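Local structure of Isomerase/lactonizing enzyme (Agrobacterium fabrum str. C58, 2NQL) at residues D94-Y106 with V120-A134. The protein belongs to the mandelate racemase/muconate lactonizing enzyme family of the enolase superfamily, pairing an N-terminal capping domain with a TIM-type barrel, and binds a sodium ion. Residues are numbered along the deposited sequence; the frame is centred on the assembly and turned at random.
Sequences DASDPSAVYDDLY and VDALAALDIALWDIA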
loop_
_atom_site.group_PDB
_atom_site.type_symbol
_atom_site.label_atom_id
_atom_site.label_comp_id
_atom_site.label_asym_id
_atom_site.label_seq_id
_atom_site.Cartn_x
_atom_site.Cartn_y
_atom_site.Cartn_z
ATOM N N ASP A 94 -8.519 22.787 -10.530
ATOM C CA ASP A 94 -9.926 22.690 -10.894
ATOM C C ASP A 94 -10.272 21.317 -11.455
ATOM O O ASP A 94 -9.421 20.412 -11.498
ATOM C CB ASP A 94 -10.314 23.818 -11.848
ATOM C CG ASP A 94 -9.633 23.707 -13.206
ATOM O OD1 ASP A 94 -9.454 22.594 -13.743
ATOM O OD2 ASP A 94 -9.285 24.766 -13.754
ATOM N N ALA A 95 -11.523 21.172 -11.900
ATOM C CA ALA A 95 -12.039 19.886 -12.333
ATOM C C ALA A 95 -12.103 19.734 -13.854
ATOM O O ALA A 95 -12.788 18.850 -14.362
ATOM C CB ALA A 95 -13.426 19.629 -11.677
ATOM N N SER A 96 -11.368 20.577 -14.587
ATOM C CA SER A 96 -11.283 20.454 -16.055
ATOM C C SER A 96 -10.674 19.142 -16.545
ATOM O O SER A 96 -10.989 18.662 -17.644
ATOM C CB SER A 96 -10.556 21.655 -16.682
ATOM O OG SER A 96 -9.181 21.686 -16.317
ATOM N N ASP A 97 -9.797 18.562 -15.733
ATOM C CA ASP A 97 -9.151 17.304 -16.061
ATOM C C ASP A 97 -8.925 16.545 -14.736
ATOM O O ASP A 97 -7.818 16.554 -14.215
ATOM C CB ASP A 97 -7.816 17.612 -16.762
ATOM C CG ASP A 97 -7.164 16.395 -17.392
ATOM O OD1 ASP A 97 -7.521 15.228 -17.090
ATOM O OD2 ASP A 97 -6.229 16.618 -18.195
ATOM N N PRO A 98 -9.984 15.904 -14.181
ATOM C CA PRO A 98 -9.780 15.222 -12.878
ATOM C C PRO A 98 -8.652 14.179 -12.879
ATOM O O PRO A 98 -7.937 14.035 -11.855
ATOM C CB PRO A 98 -11.144 14.571 -12.581
ATOM C CG PRO A 98 -12.158 15.391 -13.430
ATOM C CD PRO A 98 -11.378 15.766 -14.676
ATOM N N SER A 99 -8.468 13.486 -14.005
ATOM C CA SER A 99 -7.464 12.420 -14.057
ATOM C C SER A 99 -6.037 12.965 -13.973
ATOM O O SER A 99 -5.154 12.323 -13.398
ATOM C CB SER A 99 -7.651 11.525 -15.263
ATOM O OG SER A 99 -8.869 10.801 -15.130
ATOM N N ALA A 100 -5.842 14.169 -14.506
ATOM C CA ALA A 100 -4.574 14.885 -14.346
ATOM C C ALA A 100 -4.272 15.188 -12.868
ATOM O O ALA A 100 -3.131 15.027 -12.420
ATOM C CB ALA A 100 -4.574 16.184 -15.181
ATOM N N VAL A 101 -5.286 15.609 -12.111
ATOM C CA VAL A 101 -5.107 15.856 -10.678
ATOM C C VAL A 101 -4.762 14.554 -9.933
ATOM O O VAL A 101 -3.792 14.532 -9.148
ATOM C CB VAL A 101 -6.310 16.576 -10.028
ATOM C CG1 VAL A 101 -6.124 16.725 -8.486
ATOM C CG2 VAL A 101 -6.529 17.968 -10.662
ATOM N N TYR A 102 -5.533 13.489 -10.197
ATOM C CA TYR A 102 -5.229 12.153 -9.677
ATOM C C TYR A 102 -3.768 11.744 -9.930
ATOM O O TYR A 102 -3.055 11.304 -9.010
ATOM C CB TYR A 102 -6.182 11.066 -10.235
ATOM C CG TYR A 102 -5.692 9.703 -9.824
ATOM C CD1 TYR A 102 -5.972 9.189 -8.542
ATOM C CD2 TYR A 102 -4.861 8.962 -10.669
ATOM C CE1 TYR A 102 -5.464 7.932 -8.147
ATOM C CE2 TYR A 102 -4.335 7.723 -10.285
ATOM C CZ TYR A 102 -4.630 7.211 -9.030
ATOM O OH TYR A 102 -4.099 5.986 -8.689
ATOM N N ASP A 103 -3.330 11.870 -11.182
ATOM C CA ASP A 103 -1.990 11.428 -11.570
ATOM C C ASP A 103 -0.924 12.236 -10.839
ATOM O O ASP A 103 0.076 11.660 -10.400
ATOM C CB ASP A 103 -1.788 11.544 -13.089
ATOM C CG ASP A 103 -2.456 10.416 -13.863
ATOM O OD1 ASP A 103 -2.742 9.348 -13.275
ATOM O OD2 ASP A 103 -2.686 10.591 -15.094
ATOM N N ASP A 104 -1.144 13.544 -10.684
ATOM C CA ASP A 104 -0.224 14.371 -9.881
ATOM C C ASP A 104 -0.130 13.942 -8.419
ATOM O O ASP A 104 0.969 13.871 -7.862
ATOM C CB ASP A 104 -0.595 15.849 -9.963
ATOM C CG ASP A 104 -0.238 16.470 -11.320
ATOM O OD1 ASP A 104 0.438 15.799 -12.133
ATOM O OD2 ASP A 104 -0.672 17.606 -11.563
ATOM N N LEU A 105 -1.280 13.651 -7.807
ATOM C CA LEU A 105 -1.301 13.223 -6.401
ATOM C C LEU A 105 -0.642 11.879 -6.239
ATOM O O LEU A 105 0.131 11.678 -5.289
ATOM C CB LEU A 105 -2.754 13.189 -5.849
ATOM C CG LEU A 105 -3.539 14.499 -5.871
ATOM C CD1 LEU A 105 -4.971 14.289 -5.309
ATOM C CD2 LEU A 105 -2.821 15.605 -5.124
ATOM N N TYR A 106 -0.948 10.951 -7.148
ATOM C CA TYR A 106 -0.311 9.639 -7.147
ATOM C C TYR A 106 1.207 9.755 -7.222
ATOM O O TYR A 106 1.948 9.115 -6.448
ATOM C CB TYR A 106 -0.849 8.773 -8.287
ATOM C CG TYR A 106 -0.316 7.368 -8.289
ATOM C CD1 TYR A 106 -0.857 6.389 -7.454
ATOM C CD2 TYR A 106 0.719 6.994 -9.159
ATOM C CE1 TYR A 106 -0.359 5.073 -7.481
ATOM C CE2 TYR A 106 1.229 5.709 -9.167
ATOM C CZ TYR A 106 0.690 4.748 -8.354
ATOM O OH TYR A 106 1.204 3.482 -8.415
ATOM N N VAL A 120 -4.013 5.184 -1.889
ATOM C CA VAL A 120 -4.965 5.148 -2.995
ATOM C C VAL A 120 -6.418 5.216 -2.527
ATOM O O VAL A 120 -7.247 5.794 -3.222
ATOM C CB VAL A 120 -4.651 4.085 -4.094
ATOM C CG1 VAL A 120 -5.686 4.147 -5.283
ATOM C CG2 VAL A 120 -3.238 4.352 -4.677
ATOM N N ASP A 121 -6.719 4.708 -1.325
ATOM C CA ASP A 121 -8.070 4.912 -0.755
ATOM C C ASP A 121 -8.354 6.420 -0.726
ATOM O O ASP A 121 -9.421 6.884 -1.163
ATOM C CB ASP A 121 -8.165 4.399 0.694
ATOM C CG ASP A 121 -8.396 2.901 0.806
ATOM O OD1 ASP A 121 -8.562 2.192 -0.205
ATOM O OD2 ASP A 121 -8.356 2.438 1.979
ATOM N N ALA A 122 -7.389 7.180 -0.205
ATOM C CA ALA A 122 -7.536 8.628 -0.087
ATOM C C ALA A 122 -7.721 9.287 -1.446
ATOM O O ALA A 122 -8.599 10.146 -1.604
ATOM C CB ALA A 122 -6.344 9.252 0.667
ATOM N N LEU A 123 -6.893 8.882 -2.408
ATOM C CA LEU A 123 -6.973 9.410 -3.765
ATOM C C LEU A 123 -8.315 9.088 -4.397
ATOM O O LEU A 123 -8.855 9.904 -5.126
ATOM C CB LEU A 123 -5.845 8.904 -4.633
ATOM C CG LEU A 123 -4.388 9.200 -4.203
ATOM C CD1 LEU A 123 -3.402 8.735 -5.311
ATOM C CD2 LEU A 123 -4.190 10.684 -3.846
ATOM N N ALA A 124 -8.846 7.907 -4.087
ATOM C CA ALA A 124 -10.141 7.468 -4.616
ATOM C C ALA A 124 -11.250 8.434 -4.201
ATOM O O ALA A 124 -12.061 8.883 -5.053
ATOM C CB ALA A 124 -10.443 6.021 -4.136
ATOM N N ALA A 125 -11.290 8.781 -2.914
ATOM C CA ALA A 125 -12.291 9.722 -2.434
ATOM C C ALA A 125 -12.191 11.105 -3.101
ATOM O O ALA A 125 -13.205 11.692 -3.506
ATOM C CB ALA A 125 -12.276 9.818 -0.912
ATOM N N LEU A 126 -10.969 11.615 -3.245
ATOM C CA LEU A 126 -10.759 12.901 -3.896
ATOM C C LEU A 126 -11.125 12.870 -5.374
ATOM O O LEU A 126 -11.640 13.847 -5.893
ATOM C CB LEU A 126 -9.280 13.325 -3.741
ATOM C CG LEU A 126 -8.888 13.562 -2.279
ATOM C CD1 LEU A 126 -7.332 13.746 -2.134
ATOM C CD2 LEU A 126 -9.647 14.736 -1.565
ATOM N N ASP A 127 -10.830 11.745 -6.016
ATOM C CA ASP A 127 -11.063 11.573 -7.455
ATOM C C ASP A 127 -12.579 11.533 -7.736
ATOM O O ASP A 127 -13.071 12.179 -8.672
ATOM C CB ASP A 127 -10.377 10.304 -7.956
ATOM C CG ASP A 127 -10.502 10.118 -9.467
ATOM O OD1 ASP A 127 -9.724 10.743 -10.228
ATOM O OD2 ASP A 127 -11.369 9.325 -9.896
ATOM N N ILE A 128 -13.314 10.806 -6.901
ATOM C CA ILE A 128 -14.780 10.748 -7.053
ATOM C C ILE A 128 -15.400 12.163 -6.872
ATOM O O ILE A 128 -16.206 12.602 -7.695
ATOM C CB ILE A 128 -15.401 9.714 -6.059
ATOM C CG1 ILE A 128 -14.918 8.297 -6.419
ATOM C CG2 ILE A 128 -16.973 9.846 -6.079
ATOM C CD1 ILE A 128 -15.150 7.236 -5.323
ATOM N N ALA A 129 -14.977 12.894 -5.833
ATOM C CA ALA A 129 -15.493 14.241 -5.594
ATOM C C ALA A 129 -15.174 15.202 -6.749
ATOM O O ALA A 129 -16.017 16.006 -7.141
ATOM C CB ALA A 129 -14.997 14.779 -4.295
ATOM N N LEU A 130 -13.955 15.122 -7.281
ATOM C CA LEU A 130 -13.569 15.966 -8.412
ATOM C C LEU A 130 -14.344 15.634 -9.699
ATOM O O LEU A 130 -14.770 16.558 -10.408
ATOM C CB LEU A 130 -12.045 15.892 -8.667
ATOM C CG LEU A 130 -11.431 17.100 -9.385
ATOM C CD1 LEU A 130 -11.588 18.414 -8.619
ATOM C CD2 LEU A 130 -9.963 16.830 -9.628
ATOM N N TRP A 131 -14.543 14.349 -9.999
ATOM C CA TRP A 131 -15.415 13.984 -11.137
ATOM C C TRP A 131 -16.876 14.413 -10.944
ATOM O O TRP A 131 -17.546 14.787 -11.926
ATOM C CB TRP A 131 -15.373 12.489 -11.444
ATOM C CG TRP A 131 -14.193 12.034 -12.252
ATOM C CD1 TRP A 131 -13.067 11.357 -11.794
ATOM C CD2 TRP A 131 -14.000 12.224 -13.654
ATOM N NE1 TRP A 131 -12.213 11.089 -12.856
ATOM C CE2 TRP A 131 -12.751 11.626 -13.999
ATOM C CE3 TRP A 131 -14.766 12.838 -14.669
ATOM C CZ2 TRP A 131 -12.255 11.630 -15.316
ATOM C CZ3 TRP A 131 -14.266 12.832 -15.978
ATOM C CH2 TRP A 131 -13.019 12.250 -16.280
ATOM N N ASP A 132 -17.355 14.365 -9.698
ATOM C CA ASP A 132 -18.718 14.860 -9.352
ATOM C C ASP A 132 -18.812 16.348 -9.712
ATOM O O ASP A 132 -19.746 16.786 -10.383
ATOM C CB ASP A 132 -18.986 14.636 -7.861
ATOM C CG ASP A 132 -20.427 14.941 -7.441
ATOM O OD1 ASP A 132 -21.312 15.102 -8.317
ATOM O OD2 ASP A 132 -20.675 15.018 -6.212
ATOM N N ILE A 133 -17.828 17.122 -9.275
ATOM C CA ILE A 133 -17.744 18.555 -9.613
ATOM C C ILE A 133 -17.661 18.781 -11.133
ATOM O O ILE A 133 -18.405 19.621 -11.674
ATOM C CB ILE A 133 -16.580 19.252 -8.842
ATOM C CG1 ILE A 133 -16.923 19.345 -7.347
ATOM C CG2 ILE A 133 -16.340 20.672 -9.376
ATOM C CD1 ILE A 133 -15.716 19.659 -6.444
ATOM N N ALA A 134 -16.795 18.029 -11.810
ATOM C CA ALA A 134 -16.600 18.151 -13.261
ATOM C C ALA A 134 -17.946 17.981 -13.971
ATOM O O ALA A 134 -18.305 18.760 -14.860
ATOM C CB ALA A 134 -15.587 17.100 -13.769
HETATM O O HOH W 1 -8.962 13.241 -9.450
#
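Two antiparallel helices of the N-terminal capping domain of an enolase-superfamily enzyme pack here, helix 98-106 against helix 120-134, with Pro98 laid on the indole of Trp131. Their axes approach to 9.7 Å at 161°. Pro98 CB sits 3.6 Å from the centroid of the five-membered ring of Trp131, 9° off its normal, a CH-pi contact over the face, while Pro98 CG covers the neighbouring part of the indole. Ser99 OG lies at the edge of the same ring system, 3.5 Å from Trp131 CZ2. Beside the proline, Leu130 splits its branches. With CG of Leu130 roughly anti to the backbone N (chi1 -156°), the branch point is carried toward segment 94-106, and the turn about CB-CG then sends CD1 to Ala95 CB and CD2 between Pro98 and Val101, 3.7 Å from Val101 CB. Farther along, Leu123 divides in the same manner, its CD2 meeting Leu105 CB at 3.5 Å and its CD1 lying between Tyr102 CE1 and the backbone and CB of Tyr106. The edge of the Tyr106 ring also meets Val120 CG2. Both tyrosine hydroxyls bond beyond the pair, Tyr102 OH to Asn297 and Tyr106 OH to Glu246 of the second subunit. Helix 295-308, in the barrel part of the chain, closes one flank, where Thr296 OG1 hydrogen-bonds with Ser99 OG, Asp127 OD1 and Trp131 NE1; Leu126, Leu130 and Ile133 rest on Met57 of strand 50-59. No direct hydrogen bond joins the two segments. A water bridges them instead, donating to Pro98 O and, at 2.7 Å, to Asp127 OD1, the carboxylate oxygen that also touches Tyr102 CB.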